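Long-range contacts in probable amino acid aminotransferase (Mycobacterium tuberculosis, PDB 6Q1Q), which is probably an amino acid aminotransferase of the class IV family, observed as an assembly of two protein chains: residues G120-G125 / M256-R261; S127-D132 / G171-V176; S188-A193 / Q248-V253; Q221-V226 / A280-A285. All coordinates share one frame; numbering follows the deposited sequence.

Contact 1: residues G120-G125 / M256-R261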
loop_
_atom_site.group_PDB
_atom_site.type_symbol
_atom_site.label_atom_id
_atom_site.label_comp_id
_atom_site.label_asym_id
_atom_site.label_seq_id
_atom_site.Cartn_x
_atom_site.Cartn_y
_atom_site.Cartn_z
ATOM N N GLY B 120 -15.038 20.855 -9.563
ATOM C CA GLY B 120 -16.401 20.394 -9.359
ATOM C C GLY B 120 -16.678 20.024 -7.915
ATOM O O GLY B 120 -17.763 20.295 -7.393
ATOM N N ALA B 121 -15.699 19.408 -7.247
ATOM C CA ALA B 121 -15.884 19.022 -5.853
ATOM C C ALA B 121 -15.970 20.242 -4.944
ATOM O O ALA B 121 -16.764 20.261 -3.997
ATOM C CB ALA B 121 -14.749 18.099 -5.411
ATOM N N ARG B 122 -15.154 21.266 -5.209
ATOM C CA ARG B 122 -15.238 22.494 -4.424
ATOM C C ARG B 122 -16.565 23.204 -4.657
ATOM O O ARG B 122 -17.206 23.672 -3.708
ATOM C CB ARG B 122 -14.074 23.423 -4.769
ATOM C CG ARG B 122 -12.698 22.841 -4.504
ATOM C CD ARG B 122 -11.724 23.924 -4.076
ATOM N NE ARG B 122 -10.334 23.491 -4.195
ATOM C CZ ARG B 122 -9.427 24.089 -4.963
ATOM N NH1 ARG B 122 -8.186 23.624 -5.011
ATOM N NH2 ARG B 122 -9.757 25.157 -5.676
ATOM N N ARG B 123 -16.990 23.295 -5.915
ATOM C CA ARG B 123 -18.189 24.051 -6.257
ATOM C C ARG B 123 -19.460 23.262 -5.956
ATOM O O ARG B 123 -20.343 23.746 -5.241
ATOM C CB ARG B 123 -18.138 24.457 -7.731
ATOM C CG ARG B 123 -19.200 25.456 -8.148
ATOM C CD ARG B 123 -19.327 25.506 -9.661
ATOM N NE ARG B 123 -19.386 24.172 -10.250
ATOM C CZ ARG B 123 -18.566 23.740 -11.204
ATOM N NH1 ARG B 123 -18.694 22.509 -11.680
ATOM N NH2 ARG B 123 -17.623 24.538 -11.685
ATOM N N ASP B 124 -19.561 22.039 -6.480
ATOM C CA ASP B 124 -20.798 21.271 -6.429
ATOM C C ASP B 124 -20.849 20.261 -5.290
ATOM O O ASP B 124 -21.928 19.728 -5.008
ATOM C CB ASP B 124 -21.011 20.523 -7.752
ATOM C CG ASP B 124 -20.890 21.424 -8.959
ATOM O OD1 ASP B 124 -21.220 22.624 -8.847
ATOM O OD2 ASP B 124 -20.462 20.932 -10.024
ATOM N N GLY B 125 -19.729 19.983 -4.635
ATOM C CA GLY B 125 -19.705 18.892 -3.687
ATOM C C GLY B 125 -19.718 17.555 -4.414
ATOM O O GLY B 125 -19.547 17.469 -5.631
ATOM N N MET B 256 -5.280 19.308 -1.290
ATOM C CA MET B 256 -5.380 19.817 -2.656
ATOM C C MET B 256 -6.814 20.197 -3.015
ATOM O O MET B 256 -7.085 21.347 -3.372
ATOM C CB MET B 256 -4.843 18.787 -3.653
ATOM C CG MET B 256 -4.950 19.249 -5.098
ATOM S SD MET B 256 -5.179 17.901 -6.271
ATOM C CE MET B 256 -4.015 16.690 -5.651
ATOM N N THR B 257 -7.740 19.247 -2.930
ATOM C CA THR B 257 -9.160 19.582 -2.943
ATOM C C THR B 257 -9.544 19.965 -1.520
ATOM O O THR B 257 -9.626 19.107 -0.634
ATOM C CB THR B 257 -10.009 18.433 -3.487
ATOM O OG1 THR B 257 -11.381 18.631 -3.119
ATOM C CG2 THR B 257 -9.523 17.081 -2.982
ATOM N N LEU B 258 -9.759 21.261 -1.295
ATOM C CA LEU B 258 -9.822 21.778 0.068
ATOM C C LEU B 258 -11.047 21.252 0.803
ATOM O O LEU B 258 -10.924 20.539 1.805
ATOM C CB LEU B 258 -9.808 23.307 0.044
ATOM C CG LEU B 258 -8.631 23.892 -0.737
ATOM C CD1 LEU B 258 -8.848 25.365 -1.025
ATOM C CD2 LEU B 258 -7.333 23.668 0.024
ATOM N N ALA B 259 -12.240 21.586 0.319
ATOM C CA ALA B 259 -13.470 21.139 0.955
ATOM C C ALA B 259 -14.453 20.681 -0.108
ATOM O O ALA B 259 -14.736 21.419 -1.056
ATOM C CB ALA B 259 -14.092 22.252 1.803
ATOM N N ALA B 260 -14.960 19.461 0.053
ATOM C CA ALA B 260 -15.976 18.896 -0.829
ATOM C C ALA B 260 -17.151 18.471 0.039
ATOM O O ALA B 260 -17.070 17.460 0.744
ATOM C CB ALA B 260 -15.423 17.716 -1.630
ATOM N N ARG B 261 -18.233 19.243 0.000
ATOM C CA ARG B 261 -19.412 18.917 0.791
ATOM C C ARG B 261 -20.078 17.651 0.263
ATOM O O ARG B 261 -20.110 17.403 -0.945
ATOM C CB ARG B 261 -20.406 20.077 0.777
ATOM C CG ARG B 261 -21.539 19.924 1.781
ATOM C CD ARG B 261 -22.519 21.077 1.694
ATOM N NE ARG B 261 -22.993 21.292 0.329
ATOM C CZ ARG B 261 -24.151 20.835 -0.136
ATOM N NH1 ARG B 261 -24.956 20.144 0.659
ATOM N NH2 ARG B 261 -24.504 21.073 -1.391
#
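Leu-258 and Met-256 hold the guanidinium of Arg-122 in two different ways, one over a face and one at an edge. CD1 of Leu-258 sits 3.9 Å above the guanidinium plane, off-centre, nearer the border of the group, whereas the carbonyl oxygen of Met-256 meets the group in its plane. The edge contact is a hydrogen bond from Arg-122 NH1 to Met-256 O, 3.0 Å long and nearly straight, with 170° at the hydrogen. CB of Arg-122 points away from 256-261, and a bend at chi2 (-147°) brings the far end of the chain back, setting NE 3.9 Å from CG of Leu-258. NE is buried here and has no partner in the model. NH1, by contrast, is gripped twice, since it also forms a salt bridge with Glu-88. The guanidinium of Arg-39 lies close to Arg-122 NH2, and the Glu-88 carboxylate probably eases the approach of these like charges.

Close to the helix backbone the contact is made by small residues and main-chain atoms. CB of Ala-121 touches CB of Ala-260 at 3.9 Å, and the Ala-121 carbonyl oxygen receives a CA-H...O contact from Ala-260 CA at 3.5 Å. A second such contact joins Arg-122 CA to Ala-259 O at 3.6 Å. Gly-125, the first residue past the helix, has positive phi, and its CA lies 3.1 Å from Arg-261 O.

Helix 116-124 thus rests on the start of strand 259-265, then turns at Gly-125 into strand 126-132, the parallel neighbour of that strand. Helix 275-286 packs on Leu-258 and Ala-259, and strand 31-39 touches Arg-122 through Leu-37.

Contact 2: residues S127-D132 / G171-V176; sequences SAITLD and GDVIFV
Leu-131 and Val-173 make the closest apolar contact between two parallel strands joined by a beta-alpha-beta crossover. Followed outward, the leucine first places CB 4.0 Å from Val-173 CG1. Its CG is anti to the carbonyl carbon (chi1 -76°), and beyond it CD1 reaches across to Val-173 CG2 at 3.6 Å, so that both methyls of the valine are engaged and the two side chains meet at about a right angle. The leucine also packs against Trp-145 of the second subunit. On the same face of the sheet, Val-173 CG1 lies 4.2 Å above the centre of the Phe-175 ring, while the edge of that ring, at CD1, approaches Leu-131 O at 3.6 Å.

The backbones are stitched in the parallel manner: Ile-129 bonds to Asp-172 and Ile-174, and Leu-131 to Ile-174 and Val-176. Ile-129 O accepts from Ile-174 N at 2.9 Å, and Leu-131 O accepts from Val-176 N over the same distance. Ile-174 O in turn receives Leu-131 N. At the strand opening Ser-127 O takes the N-H of Gly-171 at 2.7 Å, together with a weak bond from Asp-172 N. Thr-130, on the other face, sets its CB against Val-176 CG2 and gives its hydroxyl a hydrogen-bonding partner in Asp-266.

Helix 156-167, part of the crossover, packs on Val-173 and Phe-175. Strand 126-132 lies between 172-176 and 259-265 in the mixed sheet, and its last residue reaches the dimer interface, where Asp-132 O bonds Trp-145 NE1 of the second subunit.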
loop_
_atom_site.group_PDB
_atom_site.type_symbol
_atom_site.label_atom_id
_atom_site.label_comp_id
_atom_site.label_asym_id
_atom_site.label_seq_id
_atom_site.Cartn_x
_atom_site.Cartn_y
_atom_site.Cartn_z
ATOM N N SER B 127 -21.244 13.140 -4.039
ATOM C CA SER B 127 -22.029 12.094 -3.404
ATOM C C SER B 127 -21.084 10.997 -2.936
ATOM O O SER B 127 -20.121 10.656 -3.631
ATOM C CB SER B 127 -23.068 11.517 -4.365
ATOM O OG SER B 127 -22.440 10.805 -5.416
ATOM N N ALA B 128 -21.357 10.450 -1.756
ATOM C CA ALA B 128 -20.459 9.482 -1.148
ATOM C C ALA B 128 -21.265 8.316 -0.604
ATOM O O ALA B 128 -22.463 8.429 -0.333
ATOM C CB ALA B 128 -19.620 10.112 -0.030
ATOM N N ILE B 129 -20.587 7.185 -0.456
ATOM C CA ILE B 129 -21.159 6.009 0.183
ATOM C C ILE B 129 -20.291 5.656 1.380
ATOM O O ILE B 129 -19.094 5.960 1.418
ATOM C CB ILE B 129 -21.268 4.811 -0.783
ATOM C CG1 ILE B 129 -19.898 4.476 -1.372
ATOM C CG2 ILE B 129 -22.273 5.107 -1.889
ATOM C CD1 ILE B 129 -19.891 3.230 -2.226
ATOM N N THR B 130 -20.913 5.032 2.374
ATOM C CA THR B 130 -20.191 4.502 3.517
ATOM C C THR B 130 -19.744 3.082 3.207
ATOM O O THR B 130 -20.521 2.279 2.680
ATOM C CB THR B 130 -21.057 4.524 4.775
ATOM O OG1 THR B 130 -22.233 3.734 4.559
ATOM C CG2 THR B 130 -21.460 5.947 5.102
ATOM N N LEU B 131 -18.492 2.781 3.523
ATOM C CA LEU B 131 -17.947 1.452 3.319
ATOM C C LEU B 131 -17.223 1.006 4.577
ATOM O O LEU B 131 -16.530 1.797 5.226
ATOM C CB LEU B 131 -16.996 1.412 2.112
ATOM C CG LEU B 131 -17.608 1.429 0.708
ATOM C CD1 LEU B 131 -16.530 1.614 -0.354
ATOM C CD2 LEU B 131 -18.397 0.156 0.452
ATOM N N ASP B 132 -17.399 -0.264 4.919
ATOM C CA ASP B 132 -16.722 -0.816 6.079
ATOM C C ASP B 132 -15.229 -0.920 5.815
ATOM O O ASP B 132 -14.802 -1.430 4.775
ATOM C CB ASP B 132 -17.294 -2.185 6.435
ATOM C CG ASP B 132 -18.672 -2.093 7.055
ATOM O OD1 ASP B 132 -19.514 -2.971 6.775
ATOM O OD2 ASP B 132 -18.918 -1.132 7.816
ATOM N N GLY B 171 -19.014 9.433 -5.830
ATOM C CA GLY B 171 -17.798 10.177 -6.087
ATOM C C GLY B 171 -16.720 10.024 -5.033
ATOM O O GLY B 171 -15.556 10.349 -5.288
ATOM N N ASP B 172 -17.081 9.545 -3.844
ATOM C CA ASP B 172 -16.105 9.358 -2.777
ATOM C C ASP B 172 -16.665 8.358 -1.770
ATOM O O ASP B 172 -17.756 7.809 -1.949
ATOM C CB ASP B 172 -15.742 10.690 -2.116
ATOM C CG ASP B 172 -14.252 10.812 -1.824
ATOM O OD1 ASP B 172 -13.725 9.992 -1.040
ATOM O OD2 ASP B 172 -13.606 11.726 -2.380
ATOM N N VAL B 173 -15.898 8.123 -0.706
ATOM C CA VAL B 173 -16.189 7.081 0.273
ATOM C C VAL B 173 -15.953 7.634 1.670
ATOM O O VAL B 173 -15.019 8.410 1.892
ATOM C CB VAL B 173 -15.313 5.830 0.036
ATOM C CG1 VAL B 173 -15.317 4.912 1.254
ATOM C CG2 VAL B 173 -15.778 5.081 -1.183
ATOM N N ILE B 174 -16.808 7.242 2.611
ATOM C CA ILE B 174 -16.572 7.459 4.033
ATOM C C ILE B 174 -16.406 6.094 4.689
ATOM O O ILE B 174 -17.331 5.273 4.674
ATOM C CB ILE B 174 -17.707 8.259 4.688
ATOM C CG1 ILE B 174 -17.711 9.696 4.164
ATOM C CG2 ILE B 174 -17.554 8.239 6.197
ATOM C CD1 ILE B 174 -18.742 10.585 4.828
ATOM N N PHE B 175 -15.229 5.851 5.257
ATOM C CA PHE B 175 -14.948 4.586 5.921
ATOM C C PHE B 175 -15.611 4.530 7.292
ATOM O O PHE B 175 -15.590 5.505 8.050
ATOM C CB PHE B 175 -13.440 4.383 6.069
ATOM C CG PHE B 175 -12.776 3.841 4.835
ATOM C CD1 PHE B 175 -13.228 2.673 4.243
ATOM C CD2 PHE B 175 -11.692 4.496 4.272
ATOM C CE1 PHE B 175 -12.617 2.170 3.108
ATOM C CE2 PHE B 175 -11.074 3.998 3.137
ATOM C CZ PHE B 175 -11.539 2.833 2.555
ATOM N N VAL B 176 -16.191 3.377 7.612
ATOM C CA VAL B 176 -16.787 3.122 8.917
ATOM C C VAL B 176 -16.067 1.941 9.555
ATOM O O VAL B 176 -15.755 0.953 8.880
ATOM C CB VAL B 176 -18.302 2.848 8.805
ATOM C CG1 VAL B 176 -18.905 2.569 10.177
ATOM C CG2 VAL B 176 -19.002 4.019 8.136
#

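Contact 3: residues S188-A193 / Q248-V253; sequences STVVIA and QGIWLV
Val-191 and Trp-251 form a hydrogen-bonded pair in an antiparallel stretch of the mixed sheet, their backbones joined in both directions. Trp-251 N reaches Val-191 O at 2.9 Å, and the return bond runs from Val-191 N to Trp-251 O. The same double link joins Thr-189 to Val-253, with both bonds 2.7 Å long and almost straight.

On the face that carries these two pairs, the indole lies edge-on along the neighbouring strand. Its chi1 of -59° sets CG beside the backbone N, and the six-membered ring then runs past Val-191, with CE3 3.3 Å from Val-191 O, to Ala-193, whose CB meets CH2 at 3.6 Å. Next to it, Val-191 CG2 presses on Val-253 CG2 at 3.5 Å, the two valines crossing at about a right angle. The other face belongs to the non-hydrogen-bonded pairs, whose side chains run side by side: Val-190 CG2 touches Leu-252 CD2 at 3.7 Å, and Ile-192 CG2 touches Ile-250 CG1.

Further out, Phe-279 of helix 275-286 stacks on the indole and also packs on Val-191. Strands 203-207 and 259-265 flank the pair, bonding the backbones of Ile-192 and Ile-250 respectively. At one end Ser-188 OG is buried with no polar partner in the model, pressed against Leu-252 CB at 3.4 Å.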
loop_
_atom_site.group_PDB
_atom_site.type_symbol
_atom_site.label_atom_id
_atom_site.label_comp_id
_atom_site.label_asym_id
_atom_site.label_seq_id
_atom_site.Cartn_x
_atom_site.Cartn_y
_atom_site.Cartn_z
ATOM N N SER B 188 -9.267 11.915 2.250
ATOM C CA SER B 188 -9.750 13.138 2.875
ATOM C C SER B 188 -10.100 12.880 4.333
ATOM O O SER B 188 -10.262 11.735 4.766
ATOM C CB SER B 188 -10.959 13.704 2.121
ATOM O OG SER B 188 -11.865 12.672 1.770
ATOM N N THR B 189 -10.220 13.974 5.081
ATOM C CA THR B 189 -10.692 13.964 6.459
ATOM C C THR B 189 -12.162 14.360 6.500
ATOM O O THR B 189 -12.598 15.245 5.757
ATOM C CB THR B 189 -9.869 14.927 7.321
ATOM O OG1 THR B 189 -8.477 14.604 7.213
ATOM C CG2 THR B 189 -10.293 14.846 8.781
ATOM N N VAL B 190 -12.926 13.690 7.356
ATOM C CA VAL B 190 -14.356 13.947 7.490
ATOM C C VAL B 190 -14.580 14.987 8.580
ATOM O O VAL B 190 -14.048 14.861 9.689
ATOM C CB VAL B 190 -15.117 12.649 7.809
ATOM C CG1 VAL B 190 -16.566 12.952 8.165
ATOM C CG2 VAL B 190 -15.034 11.680 6.636
ATOM N N VAL B 191 -15.344 16.032 8.261
ATOM C CA VAL B 191 -15.765 17.028 9.241
ATOM C C VAL B 191 -17.255 17.294 9.067
ATOM O O VAL B 191 -17.758 17.355 7.939
ATOM C CB VAL B 191 -14.958 18.340 9.129
ATOM C CG1 VAL B 191 -13.490 18.098 9.452
ATOM C CG2 VAL B 191 -15.110 18.935 7.752
ATOM N N ILE B 192 -17.963 17.436 10.185
ATOM C CA ILE B 192 -19.399 17.674 10.185
ATOM C C ILE B 192 -19.702 18.925 11.002
ATOM O O ILE B 192 -18.954 19.288 11.916
ATOM C CB ILE B 192 -20.201 16.470 10.723
ATOM C CG1 ILE B 192 -19.831 16.180 12.178
ATOM C CG2 ILE B 192 -19.987 15.247 9.838
ATOM C CD1 ILE B 192 -20.900 15.414 12.934
ATOM N N ALA B 193 -20.802 19.591 10.657
ATOM C CA ALA B 193 -21.310 20.717 11.432
ATOM C C ALA B 193 -22.536 20.285 12.231
ATOM O O ALA B 193 -23.469 19.695 11.677
ATOM C CB ALA B 193 -21.663 21.892 10.519
ATOM N N GLN B 248 -25.831 19.115 9.999
ATOM C CA GLN B 248 -26.141 20.219 9.106
ATOM C C GLN B 248 -25.177 20.303 7.932
ATOM O O GLN B 248 -25.412 21.090 7.009
ATOM C CB GLN B 248 -26.140 21.538 9.885
ATOM C CG GLN B 248 -27.281 21.648 10.888
ATOM C CD GLN B 248 -26.858 22.283 12.199
ATOM O OE1 GLN B 248 -26.165 21.663 13.007
ATOM N NE2 GLN B 248 -27.278 23.523 12.418
ATOM N N GLY B 249 -24.105 19.515 7.945
ATOM C CA GLY B 249 -23.198 19.444 6.820
ATOM C C GLY B 249 -22.107 18.414 7.019
ATOM O O GLY B 249 -21.706 18.135 8.152
ATOM N N ILE B 250 -21.637 17.824 5.923
ATOM C CA ILE B 250 -20.497 16.915 5.930
ATOM C C ILE B 250 -19.560 17.345 4.813
ATOM O O ILE B 250 -20.000 17.543 3.675
ATOM C CB ILE B 250 -20.923 15.446 5.739
ATOM C CG1 ILE B 250 -22.081 15.091 6.671
ATOM C CG2 ILE B 250 -19.749 14.514 5.978
ATOM C CD1 ILE B 250 -22.762 13.801 6.308
ATOM N N TRP B 251 -18.276 17.485 5.129
ATOM C CA TRP B 251 -17.280 17.866 4.140
ATOM C C TRP B 251 -16.123 16.883 4.161
ATOM O O TRP B 251 -15.730 16.388 5.222
ATOM C CB TRP B 251 -16.752 19.282 4.394
ATOM C CG TRP B 251 -17.819 20.317 4.368
ATOM C CD1 TRP B 251 -18.194 21.086 3.306
ATOM C CD2 TRP B 251 -18.663 20.695 5.457
ATOM N NE1 TRP B 251 -19.219 21.926 3.669
ATOM C CE2 TRP B 251 -19.526 21.703 4.986
ATOM C CE3 TRP B 251 -18.772 20.279 6.787
ATOM C CZ2 TRP B 251 -20.485 22.302 5.800
ATOM C CZ3 TRP B 251 -19.722 20.874 7.591
ATOM C CH2 TRP B 251 -20.566 21.874 7.096
ATOM N N LEU B 252 -15.578 16.610 2.981
ATOM C CA LEU B 252 -14.344 15.851 2.842
ATOM C C LEU B 252 -13.213 16.853 2.647
ATOM O O LEU B 252 -13.111 17.487 1.590
ATOM C CB LEU B 252 -14.438 14.870 1.678
ATOM C CG LEU B 252 -15.535 13.821 1.864
ATOM C CD1 LEU B 252 -15.528 12.824 0.722
ATOM C CD2 LEU B 252 -15.384 13.115 3.204
ATOM N N VAL B 253 -12.376 17.002 3.667
ATOM C CA VAL B 253 -11.346 18.033 3.703
ATOM C C VAL B 253 -9.995 17.396 3.429
ATOM O O VAL B 253 -9.628 16.396 4.061
ATOM C CB VAL B 253 -11.346 18.770 5.051
ATOM C CG1 VAL B 253 -10.227 19.794 5.093
ATOM C CG2 VAL B 253 -12.682 19.448 5.267
#

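Contact 4: residues Q221-V226 / A280-A285; sequences QALFEV and AELVDA
A crossing of two helices, 218-229 over 275-286, brings Leu-223 and Val-226 against Leu-282, Val-283 and Ala-285. The axes of the two short segments approach to 8.6 Å, with 106° between their directions, so the two segments cross at a steep angle and share only a compact patch. No hydrogen bond spans it; its side-chain contacts are apolar.

Leu-223 works through a single methyl. With CG anti to the backbone N (chi1 161°), CD1 is carried toward the second helix, where it meets Leu-282 CB at 3.7 Å and Val-283 CG2 at 4.0 Å. It therefore bridges two consecutive residues, crossing the first at about a right angle and the second at a slant. One turn later Val-226, whose CB points toward the partner helix, divides its branches. CG1 touches Leu-282 CD2 at 3.9 Å, the two side chains passing each other in opposite directions, and also reaches Ala-285 CB at 4.0 Å. CG2 comes up to the backbone of Ala-285, 4.0 Å from its carbonyl oxygen.

The patch extends along helix 275-286 in both directions, since Leu-223 also touches Phe-279 and Val-226 also touches Ala-286. Val-283 packs on Leu-258, which precedes strand 259-265, while Asp-284 forms a salt bridge with Arg-39 of strand 31-39. Helix 218-229 in turn packs on strand 233-236, where the ring of Phe-224 meets that of Tyr-236.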
loop_
_atom_site.group_PDB
_atom_site.type_symbol
_atom_site.label_atom_id
_atom_site.label_comp_id
_atom_site.label_asym_id
_atom_site.label_seq_id
_atom_site.Cartn_x
_atom_site.Cartn_y
_atom_site.Cartn_z
ATOM N N GLN B 221 -6.816 20.474 10.765
ATOM C CA GLN B 221 -6.265 21.113 11.955
ATOM C C GLN B 221 -6.189 22.626 11.787
ATOM O O GLN B 221 -6.499 23.375 12.720
ATOM C CB GLN B 221 -4.890 20.526 12.269
ATOM C CG GLN B 221 -4.936 19.418 13.308
ATOM C CD GLN B 221 -3.778 18.449 13.191
ATOM O OE1 GLN B 221 -2.966 18.538 12.269
ATOM N NE2 GLN B 221 -3.695 17.512 14.130
ATOM N N ALA B 222 -5.780 23.093 10.605
ATOM C CA ALA B 222 -5.747 24.530 10.351
ATOM C C ALA B 222 -7.152 25.123 10.336
ATOM O O ALA B 222 -7.358 26.253 10.795
ATOM C CB ALA B 222 -5.030 24.817 9.033
ATOM N N LEU B 223 -8.128 24.377 9.808
ATOM C CA LEU B 223 -9.513 24.838 9.841
ATOM C C LEU B 223 -9.990 25.047 11.272
ATOM O O LEU B 223 -10.691 26.023 11.565
ATOM C CB LEU B 223 -10.418 23.842 9.116
ATOM C CG LEU B 223 -11.908 23.937 9.451
ATOM C CD1 LEU B 223 -12.536 25.147 8.775
ATOM C CD2 LEU B 223 -12.641 22.660 9.069
ATOM N N PHE B 224 -9.608 24.146 12.179
ATOM C CA PHE B 224 -10.019 24.277 13.574
ATOM C C PHE B 224 -9.476 25.553 14.198
ATOM O O PHE B 224 -10.137 26.157 15.051
ATOM C CB PHE B 224 -9.558 23.061 14.376
ATOM C CG PHE B 224 -10.552 21.938 14.396
ATOM C CD1 PHE B 224 -11.474 21.793 13.374
ATOM C CD2 PHE B 224 -10.567 21.030 15.442
ATOM C CE1 PHE B 224 -12.391 20.762 13.392
ATOM C CE2 PHE B 224 -11.481 19.997 15.466
ATOM C CZ PHE B 224 -12.396 19.862 14.440
ATOM N N GLU B 225 -8.278 25.973 13.797
ATOM C CA GLU B 225 -7.690 27.182 14.359
ATOM C C GLU B 225 -8.440 28.428 13.903
ATOM O O GLU B 225 -8.685 29.340 14.703
ATOM C CB GLU B 225 -6.213 27.252 13.966
ATOM C CG GLU B 225 -5.386 26.158 14.624
ATOM C CD GLU B 225 -5.062 26.465 16.071
ATOM O OE1 GLU B 225 -4.927 27.663 16.407
ATOM O OE2 GLU B 225 -4.993 25.514 16.882
ATOM N N VAL B 226 -8.819 28.485 12.623
ATOM C CA VAL B 226 -9.569 29.631 12.118
ATOM C C VAL B 226 -11.003 29.608 12.633
ATOM O O VAL B 226 -11.569 30.651 12.985
ATOM C CB VAL B 226 -9.516 29.662 10.579
ATOM C CG1 VAL B 226 -10.453 30.728 10.033
ATOM C CG2 VAL B 226 -8.094 29.909 10.106
ATOM N N ALA B 280 -16.829 27.137 3.267
ATOM C CA ALA B 280 -15.924 27.217 2.127
ATOM C C ALA B 280 -14.962 28.390 2.246
ATOM O O ALA B 280 -13.861 28.341 1.687
ATOM C CB ALA B 280 -16.725 27.317 0.829
ATOM N N GLU B 281 -15.350 29.448 2.958
ATOM C CA GLU B 281 -14.428 30.543 3.221
ATOM C C GLU B 281 -13.587 30.316 4.470
ATOM O O GLU B 281 -12.538 30.953 4.617
ATOM C CB GLU B 281 -15.179 31.875 3.326
ATOM C CG GLU B 281 -15.686 32.386 1.982
ATOM C CD GLU B 281 -16.738 33.468 2.117
ATOM O OE1 GLU B 281 -17.028 33.881 3.260
ATOM O OE2 GLU B 281 -17.265 33.916 1.075
ATOM N N LEU B 282 -14.016 29.422 5.364
ATOM C CA LEU B 282 -13.204 29.096 6.533
ATOM C C LEU B 282 -11.968 28.302 6.132
ATOM O O LEU B 282 -10.857 28.585 6.597
ATOM C CB LEU B 282 -14.035 28.315 7.550
ATOM C CG LEU B 282 -14.982 29.099 8.454
ATOM C CD1 LEU B 282 -15.781 28.151 9.328
ATOM C CD2 LEU B 282 -14.187 30.066 9.313
ATOM N N VAL B 283 -12.143 27.297 5.270
ATOM C CA VAL B 283 -11.002 26.535 4.774
ATOM C C VAL B 283 -10.091 27.428 3.943
ATOM O O VAL B 283 -8.861 27.311 3.999
ATOM C CB VAL B 283 -11.482 25.308 3.976
ATOM C CG1 VAL B 283 -10.293 24.493 3.487
ATOM C CG2 VAL B 283 -12.404 24.453 4.829
ATOM N N ASP B 284 -10.682 28.332 3.157
ATOM C CA ASP B 284 -9.889 29.270 2.370
ATOM C C ASP B 284 -8.978 30.106 3.260
ATOM O O ASP B 284 -7.804 30.321 2.934
ATOM C CB ASP B 284 -10.811 30.173 1.548
ATOM C CG ASP B 284 -11.368 29.478 0.317
ATOM O OD1 ASP B 284 -12.384 29.960 -0.228
ATOM O OD2 ASP B 284 -10.818 28.430 -0.080
ATOM N N ALA B 285 -9.501 30.590 4.390
ATOM C CA ALA B 285 -8.683 31.344 5.332
ATOM C C ALA B 285 -7.682 30.466 6.073
ATOM O O ALA B 285 -6.653 30.976 6.530
ATOM C CB ALA B 285 -9.574 32.068 6.340
#

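Contacts 1, 2 and 3 converge on one mixed sheet. Strand 259-265 joins contact 1 to contact 3 through Ala-260 O and Leu-252 N, 2.8 Å apart and probably hydrogen-bonded, and the centres of these two contacts lie 11 Å from each other. Segment 127-132 begins just after segment 120-125, yet contact 2 meets contact 3 in space, where Ile-174 CG1 packs 4.1 Å from Val-190 CG2. Contact 4 lies outside the sheet, but touches contact 1, with Leu-258 CB 3.7 Å from Val-283 CG1, comes within about 5 Å of contact 3 between nearest atoms, and stays about 14 Å from contact 2. Along the chain, contacts 2 and 3 nest within the loop closed by contact 1.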